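PDB 6QGI: VP5 from Halorubrum pleomorphic virus 2, which serves as an envelope protein of this haloarchaeal virus and probably drives fusion of the viral membrane with that of the host cell. Local coordinates for residues 198-202 against 203-207; 48-51 against 52-56; 106-109 against 110-114. All coordinates share one frame; numbering follows the deposited sequence.

Contact 1: residues 198-202 against 203-207; sequences GLVGD and LGDLK
The carboxylate of Asp205 reaches back across a loop to the backbone of Val200 and Gly201, and its OD2 is the main polar anchor here. The stronger of its two bonds comes from Gly201 N, which meets Asp205 OD2 at 2.8 Å and almost straight (172°), on the syn side and 31° out of the carboxylate plane. Val200 N is equally near Asp205 OD2, 2.8 Å, but its N-H is badly aimed and the bond is weak. A second carboxylate acts locally, in an Asx turn: Gly204 N donates to Asp202 OD2, two residues back, at 2.9 Å, approaching from above the plane of the group. The first torsion of Asp202 (70°) places CG between its own N and carbonyl carbon, which sets OD2 over the N-H of Gly204.

Charge is concentrated in this turn. Asp202 OD1 and Asp205 OD1 lie 3.3 Å apart with the carboxylate planes nearly perpendicular, and such closeness may raise the proton affinity of one of the acids. Aliphatic carbons border the carboxylate: Val200 CB lies 3.2 Å from Asp205 OD1 and Leu199 CB 3.3 Å from Asp205 OD2. At the backbone angles of Gly201 a CB would jam against the carbonyl O of Val200.

The loop joins strands 189-193 and 212-215. Tyr191 OH bonds to Asp202 OD2, Tyr193 OH receives the N-H of Leu206, and Leu199 packs on Ala225 and Ser226 at the start of helix 225-253.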
loop_
_atom_site.group_PDB
_atom_site.type_symbol
_atom_site.label_atom_id
_atom_site.label_comp_id
_atom_site.label_asym_id
_atom_site.label_seq_id
_atom_site.Cartn_x
_atom_site.Cartn_y
_atom_site.Cartn_z
ATOM N N GLY A 198 13.670 15.125 -5.825
ATOM C CA GLY A 198 12.323 15.432 -6.289
ATOM C C GLY A 198 12.366 16.111 -7.643
ATOM O O GLY A 198 13.277 15.850 -8.435
ATOM N N LEU A 199 11.411 17.009 -7.908
ATOM C CA LEU A 199 11.385 17.764 -9.160
ATOM C C LEU A 199 12.263 19.005 -9.035
ATOM O O LEU A 199 12.568 19.419 -7.915
ATOM C CB LEU A 199 9.950 18.160 -9.535
ATOM C CG LEU A 199 8.903 17.059 -9.747
ATOM C CD1 LEU A 199 7.690 17.640 -10.383
ATOM C CD2 LEU A 199 9.418 15.918 -10.616
ATOM N N VAL A 200 12.673 19.595 -10.171
ATOM C CA VAL A 200 13.509 20.803 -10.181
ATOM C C VAL A 200 12.676 22.005 -9.669
ATOM O O VAL A 200 13.179 22.777 -8.855
ATOM C CB VAL A 200 14.163 21.067 -11.566
ATOM C CG1 VAL A 200 15.047 22.312 -11.541
ATOM C CG2 VAL A 200 14.979 19.861 -12.016
ATOM N N GLY A 201 11.420 22.111 -10.110
ATOM C CA GLY A 201 10.501 23.162 -9.678
ATOM C C GLY A 201 10.099 24.199 -10.712
ATOM O O GLY A 201 9.199 25.001 -10.443
ATOM N N ASP A 202 10.757 24.199 -11.898
ATOM C CA ASP A 202 10.484 25.136 -12.998
ATOM C C ASP A 202 9.546 24.498 -14.055
ATOM O O ASP A 202 9.016 23.407 -13.823
ATOM C CB ASP A 202 11.807 25.606 -13.637
ATOM C CG ASP A 202 12.532 24.535 -14.425
ATOM O OD1 ASP A 202 12.945 23.529 -13.817
ATOM O OD2 ASP A 202 12.688 24.705 -15.649
ATOM N N LEU A 203 9.338 25.174 -15.207
ATOM C CA LEU A 203 8.462 24.671 -16.272
ATOM C C LEU A 203 9.172 23.654 -17.201
ATOM O O LEU A 203 8.527 23.081 -18.080
ATOM C CB LEU A 203 7.869 25.826 -17.105
ATOM C CG LEU A 203 6.843 26.738 -16.424
ATOM C CD1 LEU A 203 6.626 27.994 -17.242
ATOM C CD2 LEU A 203 5.508 26.029 -16.208
ATOM N N GLY A 204 10.466 23.426 -16.981
ATOM C CA GLY A 204 11.253 22.467 -17.752
ATOM C C GLY A 204 11.005 21.030 -17.336
ATOM O O GLY A 204 11.385 20.100 -18.053
ATOM N N ASP A 205 10.383 20.837 -16.164
ATOM C CA ASP A 205 10.063 19.516 -15.621
ATOM C C ASP A 205 8.904 18.877 -16.370
ATOM O O ASP A 205 8.066 19.604 -16.910
ATOM C CB ASP A 205 9.730 19.625 -14.123
ATOM C CG ASP A 205 10.898 20.069 -13.271
ATOM O OD1 ASP A 205 11.971 20.343 -13.833
ATOM O OD2 ASP A 205 10.734 20.152 -12.046
ATOM N N LEU A 206 8.843 17.524 -16.380
ATOM C CA LEU A 206 7.754 16.761 -17.007
ATOM C C LEU A 206 6.424 17.345 -16.538
ATOM O O LEU A 206 6.264 17.577 -15.336
ATOM C CB LEU A 206 7.835 15.256 -16.659
ATOM C CG LEU A 206 8.988 14.445 -17.240
ATOM C CD1 LEU A 206 9.102 13.107 -16.547
ATOM C CD2 LEU A 206 8.841 14.239 -18.742
ATOM N N LYS A 207 5.520 17.659 -17.480
ATOM C CA LYS A 207 4.228 18.306 -17.241
ATOM C C LYS A 207 3.556 17.858 -15.942
ATOM O O LYS A 207 2.999 18.693 -15.231
ATOM C CB LYS A 207 3.268 18.059 -18.419
ATOM C CG LYS A 207 2.118 19.055 -18.480
ATOM C CD LYS A 207 0.970 18.541 -19.311
ATOM C CE LYS A 207 -0.259 19.381 -19.094
ATOM N NZ LYS A 207 -1.431 18.828 -19.815
#

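Contact 2: residues 48-51 against 52-56; sequences AKTR and KSTNA
Arg51 O is shared by two donors one turn further on, Asn55 N at 2.9 Å and Thr54 OG1 at 3.1 Å. Both reach Arg51 O from the same face of its carbonyl plane; the amide approaches fairly close to the direction of the C=O bond, whereas the hydroxyl comes in from the flank (111°). Thr54 can do this because its OG1 stands between its own N and carbonyl carbon (chi1 62°), turned back toward the preceding turn, while CG2 rests 3.4 Å from Thr50 O.

The side chain of Arg51 leaves the backbone with CG anti to N, then turns about CB-CG and CG-CD, so that its aliphatic part passes slantwise across the amide of Asn55. Arg51 CD lies 3.6 Å from Asn55 OD1, and Arg51 CG is 3.7 Å from Asn55 ND2; the guanidinium and amide planes are 41° apart. This is an i to i+4 pairing on one flank of helix 37-60, whose regular ladder includes Lys52 N to Ala48 O at 3.0 Å and Thr54 N to Thr50 O at 2.9 Å.

Partners beyond the helix fix the polar ends of this pair. Arg51 NE forms a salt bridge with Glu123 and NH1 bonds to Val26 O, while Asn55 ND2 bonds to Ser120 OG, tying the buried flank to helix 91-133. Tyr222 packs against Ala48, Arg51 and Lys52, and Leu220 of strand 218-221 touches Ala48 and Lys49.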
loop_
_atom_site.group_PDB
_atom_site.type_symbol
_atom_site.label_atom_id
_atom_site.label_comp_id
_atom_site.label_asym_id
_atom_site.label_seq_id
_atom_site.Cartn_x
_atom_site.Cartn_y
_atom_site.Cartn_z
ATOM N N ALA A 48 3.212 0.125 -16.606
ATOM C CA ALA A 48 3.239 1.368 -15.832
ATOM C C ALA A 48 2.092 1.436 -14.820
ATOM O O ALA A 48 2.275 2.013 -13.755
ATOM C CB ALA A 48 3.183 2.564 -16.760
ATOM N N LYS A 49 0.917 0.860 -15.158
ATOM C CA LYS A 49 -0.277 0.831 -14.303
ATOM C C LYS A 49 -0.044 -0.078 -13.114
ATOM O O LYS A 49 -0.435 0.270 -12.001
ATOM C CB LYS A 49 -1.510 0.365 -15.105
ATOM C CG LYS A 49 -2.840 0.561 -14.393
ATOM C CD LYS A 49 -3.975 -0.071 -15.177
ATOM C CE LYS A 49 -5.316 0.410 -14.690
ATOM N NZ LYS A 49 -6.187 0.832 -15.817
ATOM N N THR A 50 0.589 -1.243 -13.351
ATOM C CA THR A 50 0.905 -2.224 -12.317
ATOM C C THR A 50 2.017 -1.676 -11.432
ATOM O O THR A 50 1.938 -1.834 -10.217
ATOM C CB THR A 50 1.255 -3.576 -12.948
ATOM O OG1 THR A 50 0.226 -3.920 -13.875
ATOM C CG2 THR A 50 1.394 -4.686 -11.914
ATOM N N ARG A 51 3.029 -1.007 -12.026
ATOM C CA ARG A 51 4.125 -0.407 -11.262
ATOM C C ARG A 51 3.597 0.689 -10.345
ATOM O O ARG A 51 3.981 0.718 -9.180
ATOM C CB ARG A 51 5.236 0.141 -12.180
ATOM C CG ARG A 51 6.496 0.648 -11.439
ATOM C CD ARG A 51 7.138 -0.379 -10.508
ATOM N NE ARG A 51 7.641 -1.539 -11.241
ATOM C CZ ARG A 51 8.120 -2.641 -10.674
ATOM N NH1 ARG A 51 8.170 -2.746 -9.354
ATOM N NH2 ARG A 51 8.544 -3.647 -11.425
ATOM N N LYS A 52 2.704 1.565 -10.859
ATOM C CA LYS A 52 2.083 2.657 -10.103
ATOM C C LYS A 52 1.265 2.102 -8.942
ATOM O O LYS A 52 1.294 2.670 -7.855
ATOM C CB LYS A 52 1.189 3.509 -11.019
ATOM C CG LYS A 52 0.714 4.810 -10.386
ATOM C CD LYS A 52 -0.693 5.148 -10.840
ATOM C CE LYS A 52 -1.183 6.461 -10.286
ATOM N NZ LYS A 52 -1.459 6.403 -8.823
ATOM N N SER A 53 0.552 0.988 -9.176
ATOM C CA SER A 53 -0.269 0.322 -8.175
ATOM C C SER A 53 0.592 -0.312 -7.079
ATOM O O SER A 53 0.290 -0.085 -5.918
ATOM C CB SER A 53 -1.173 -0.725 -8.816
ATOM O OG SER A 53 -2.181 -1.107 -7.895
ATOM N N THR A 54 1.668 -1.059 -7.431
ATOM C CA THR A 54 2.558 -1.701 -6.448
ATOM C C THR A 54 3.393 -0.657 -5.680
ATOM O O THR A 54 3.702 -0.888 -4.510
ATOM C CB THR A 54 3.464 -2.776 -7.083
ATOM O OG1 THR A 54 4.327 -2.188 -8.054
ATOM C CG2 THR A 54 2.679 -3.939 -7.689
ATOM N N ASN A 55 3.746 0.485 -6.318
ATOM C CA ASN A 55 4.487 1.564 -5.642
ATOM C C ASN A 55 3.575 2.297 -4.671
ATOM O O ASN A 55 4.039 2.760 -3.627
ATOM C CB ASN A 55 5.097 2.548 -6.642
ATOM C CG ASN A 55 6.277 2.026 -7.417
ATOM O OD1 ASN A 55 6.819 0.956 -7.148
ATOM N ND2 ASN A 55 6.704 2.782 -8.410
ATOM N N ALA A 56 2.272 2.401 -5.022
ATOM C CA ALA A 56 1.244 3.030 -4.194
ATOM C C ALA A 56 0.866 2.112 -3.037
ATOM O O ALA A 56 0.769 2.572 -1.900
ATOM C CB ALA A 56 0.018 3.358 -5.030
#

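Contact 3: residues 106-109 against 110-114; sequences LTTV and QSNFL
Thr107 O is gripped twice by Ser111, at 2.8 Å by the backbone N and at 2.7 Å by the hydroxyl OG. The two donors arrive from opposite faces of the Thr107 carbonyl plane, the amide tilted 21° from it and the hydroxyl standing well above it. Ser111 OG reaches the oxygen because it lies beside its own backbone N (chi1 -59°), facing back down the helix. The methyl of Thr107, CG2, flanks this bond 3.9 Å from Ser111 OG.

Next along the chain, Asn112 N donates to Thr108 O at 3.3 Å, a longer bond that meets the oxygen from above its plane. Asn112 ND2 comes within 2.8 Å of Thr108 O too, but its angle is too poor for a hydrogen bond. The side chains of Thr108 and Asn112 run side by side in the same direction, and the amide end of Asn112 is engaged by another part of the chain: ND2 bonds to Trp18 O and OD1 accepts from Phe23 N.

Gln110 lays its aliphatic part over the preceding turn, with CG 3.2 Å from Leu106 O, while Gln110 N bonds to Leu106 O at 2.8 Å. Its OE1 is taken by Ala172 N, and Thr107 OG1, also hydrogen-bonded to Asn103 O, accepts from Asp173 N, so two side chains one turn apart hold the 172-173 loop. On another flank, Val109 packs on Met235 and Phe113 on Ile231 and Trp228 of helix 225-253.

Such a serine hydroxyl returning to the carbonyl four residues earlier, alongside the ordinary i to i+4 amide bond, is a familiar feature of alpha-helices, here midway along the long helix 91-133.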
loop_
_atom_site.group_PDB
_atom_site.type_symbol
_atom_site.label_atom_id
_atom_site.label_comp_id
_atom_site.label_asym_id
_atom_site.label_seq_id
_atom_site.Cartn_x
_atom_site.Cartn_y
_atom_site.Cartn_z
ATOM N N LEU A 106 16.750 2.029 10.245
ATOM C CA LEU A 106 16.397 3.049 9.253
ATOM C C LEU A 106 17.116 2.820 7.920
ATOM O O LEU A 106 16.579 3.242 6.899
ATOM C CB LEU A 106 16.590 4.489 9.773
ATOM C CG LEU A 106 15.616 4.850 10.918
ATOM C CD1 LEU A 106 15.966 6.104 11.571
ATOM C CD2 LEU A 106 14.203 4.968 10.444
ATOM N N THR A 107 18.250 2.080 7.902
ATOM C CA THR A 107 18.943 1.716 6.657
ATOM C C THR A 107 18.059 0.718 5.906
ATOM O O THR A 107 17.887 0.866 4.703
ATOM C CB THR A 107 20.367 1.191 6.939
ATOM O OG1 THR A 107 21.157 2.305 7.324
ATOM C CG2 THR A 107 21.028 0.531 5.729
ATOM N N THR A 108 17.455 -0.248 6.631
ATOM C CA THR A 108 16.563 -1.271 6.079
ATOM C C THR A 108 15.294 -0.611 5.526
ATOM O O THR A 108 14.771 -1.082 4.524
ATOM C CB THR A 108 16.255 -2.345 7.135
ATOM O OG1 THR A 108 17.487 -2.855 7.647
ATOM C CG2 THR A 108 15.442 -3.500 6.583
ATOM N N VAL A 109 14.828 0.493 6.144
ATOM C CA VAL A 109 13.641 1.225 5.685
ATOM C C VAL A 109 14.024 2.025 4.435
ATOM O O VAL A 109 13.335 1.900 3.421
ATOM C CB VAL A 109 12.996 2.108 6.795
ATOM C CG1 VAL A 109 11.835 2.936 6.252
ATOM C CG2 VAL A 109 12.533 1.256 7.970
ATOM N N GLN A 110 15.130 2.807 4.493
ATOM C CA GLN A 110 15.629 3.609 3.361
ATOM C C GLN A 110 15.937 2.744 2.141
ATOM O O GLN A 110 15.574 3.121 1.029
ATOM C CB GLN A 110 16.895 4.381 3.739
ATOM C CG GLN A 110 16.694 5.534 4.704
ATOM C CD GLN A 110 18.010 5.991 5.280
ATOM O OE1 GLN A 110 18.898 5.191 5.610
ATOM N NE2 GLN A 110 18.162 7.294 5.426
ATOM N N SER A 111 16.595 1.581 2.353
ATOM C CA SER A 111 16.956 0.641 1.289
ATOM C C SER A 111 15.729 0.105 0.592
ATOM O O SER A 111 15.710 0.088 -0.630
ATOM C CB SER A 111 17.792 -0.517 1.827
ATOM O OG SER A 111 18.979 -0.027 2.426
ATOM N N ASN A 112 14.698 -0.308 1.352
ATOM C CA ASN A 112 13.457 -0.840 0.786
ATOM C C ASN A 112 12.753 0.199 -0.068
ATOM O O ASN A 112 12.295 -0.127 -1.160
ATOM C CB ASN A 112 12.524 -1.335 1.883
ATOM C CG ASN A 112 12.957 -2.622 2.526
ATOM O OD1 ASN A 112 13.584 -3.494 1.911
ATOM N ND2 ASN A 112 12.638 -2.764 3.795
ATOM N N PHE A 113 12.698 1.453 0.424
ATOM C CA PHE A 113 12.082 2.592 -0.243
ATOM C C PHE A 113 12.816 2.936 -1.549
ATOM O O PHE A 113 12.173 3.233 -2.553
ATOM C CB PHE A 113 12.065 3.794 0.717
ATOM C CG PHE A 113 11.561 5.099 0.147
ATOM C CD1 PHE A 113 10.203 5.365 0.077
ATOM C CD2 PHE A 113 12.448 6.089 -0.256
ATOM C CE1 PHE A 113 9.740 6.574 -0.445
ATOM C CE2 PHE A 113 11.983 7.298 -0.775
ATOM C CZ PHE A 113 10.633 7.535 -0.858
ATOM N N LEU A 114 14.156 2.898 -1.531
ATOM C CA LEU A 114 14.963 3.244 -2.702
ATOM C C LEU A 114 15.049 2.095 -3.704
ATOM O O LEU A 114 15.149 2.369 -4.898
ATOM C CB LEU A 114 16.366 3.729 -2.305
ATOM C CG LEU A 114 16.386 5.030 -1.489
ATOM C CD1 LEU A 114 17.754 5.314 -0.919
ATOM C CD2 LEU A 114 15.804 6.194 -2.274
#

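Overall arrangement
Along the chain the order is contact 2, contact 3, contact 1, all in the part of the chain that matches the N-terminal envelope-protein family. Contacts 2 and 3 are short lengths of two helices, 37-60 and 91-133, with centres 19 Å apart and nearest atoms about 7 Å apart; helix 91-133 connects them, since the polar flank of contact 2 docks on its later part. Contact 1 is a loop between strands, its centre 22 Å from that of contact 2 and 26 Å from that of contact 3. None of the three touch directly: they are separate local features of one helical and loop region of the probable fusion protein, with helix 225-253 next to contacts 1 and 3.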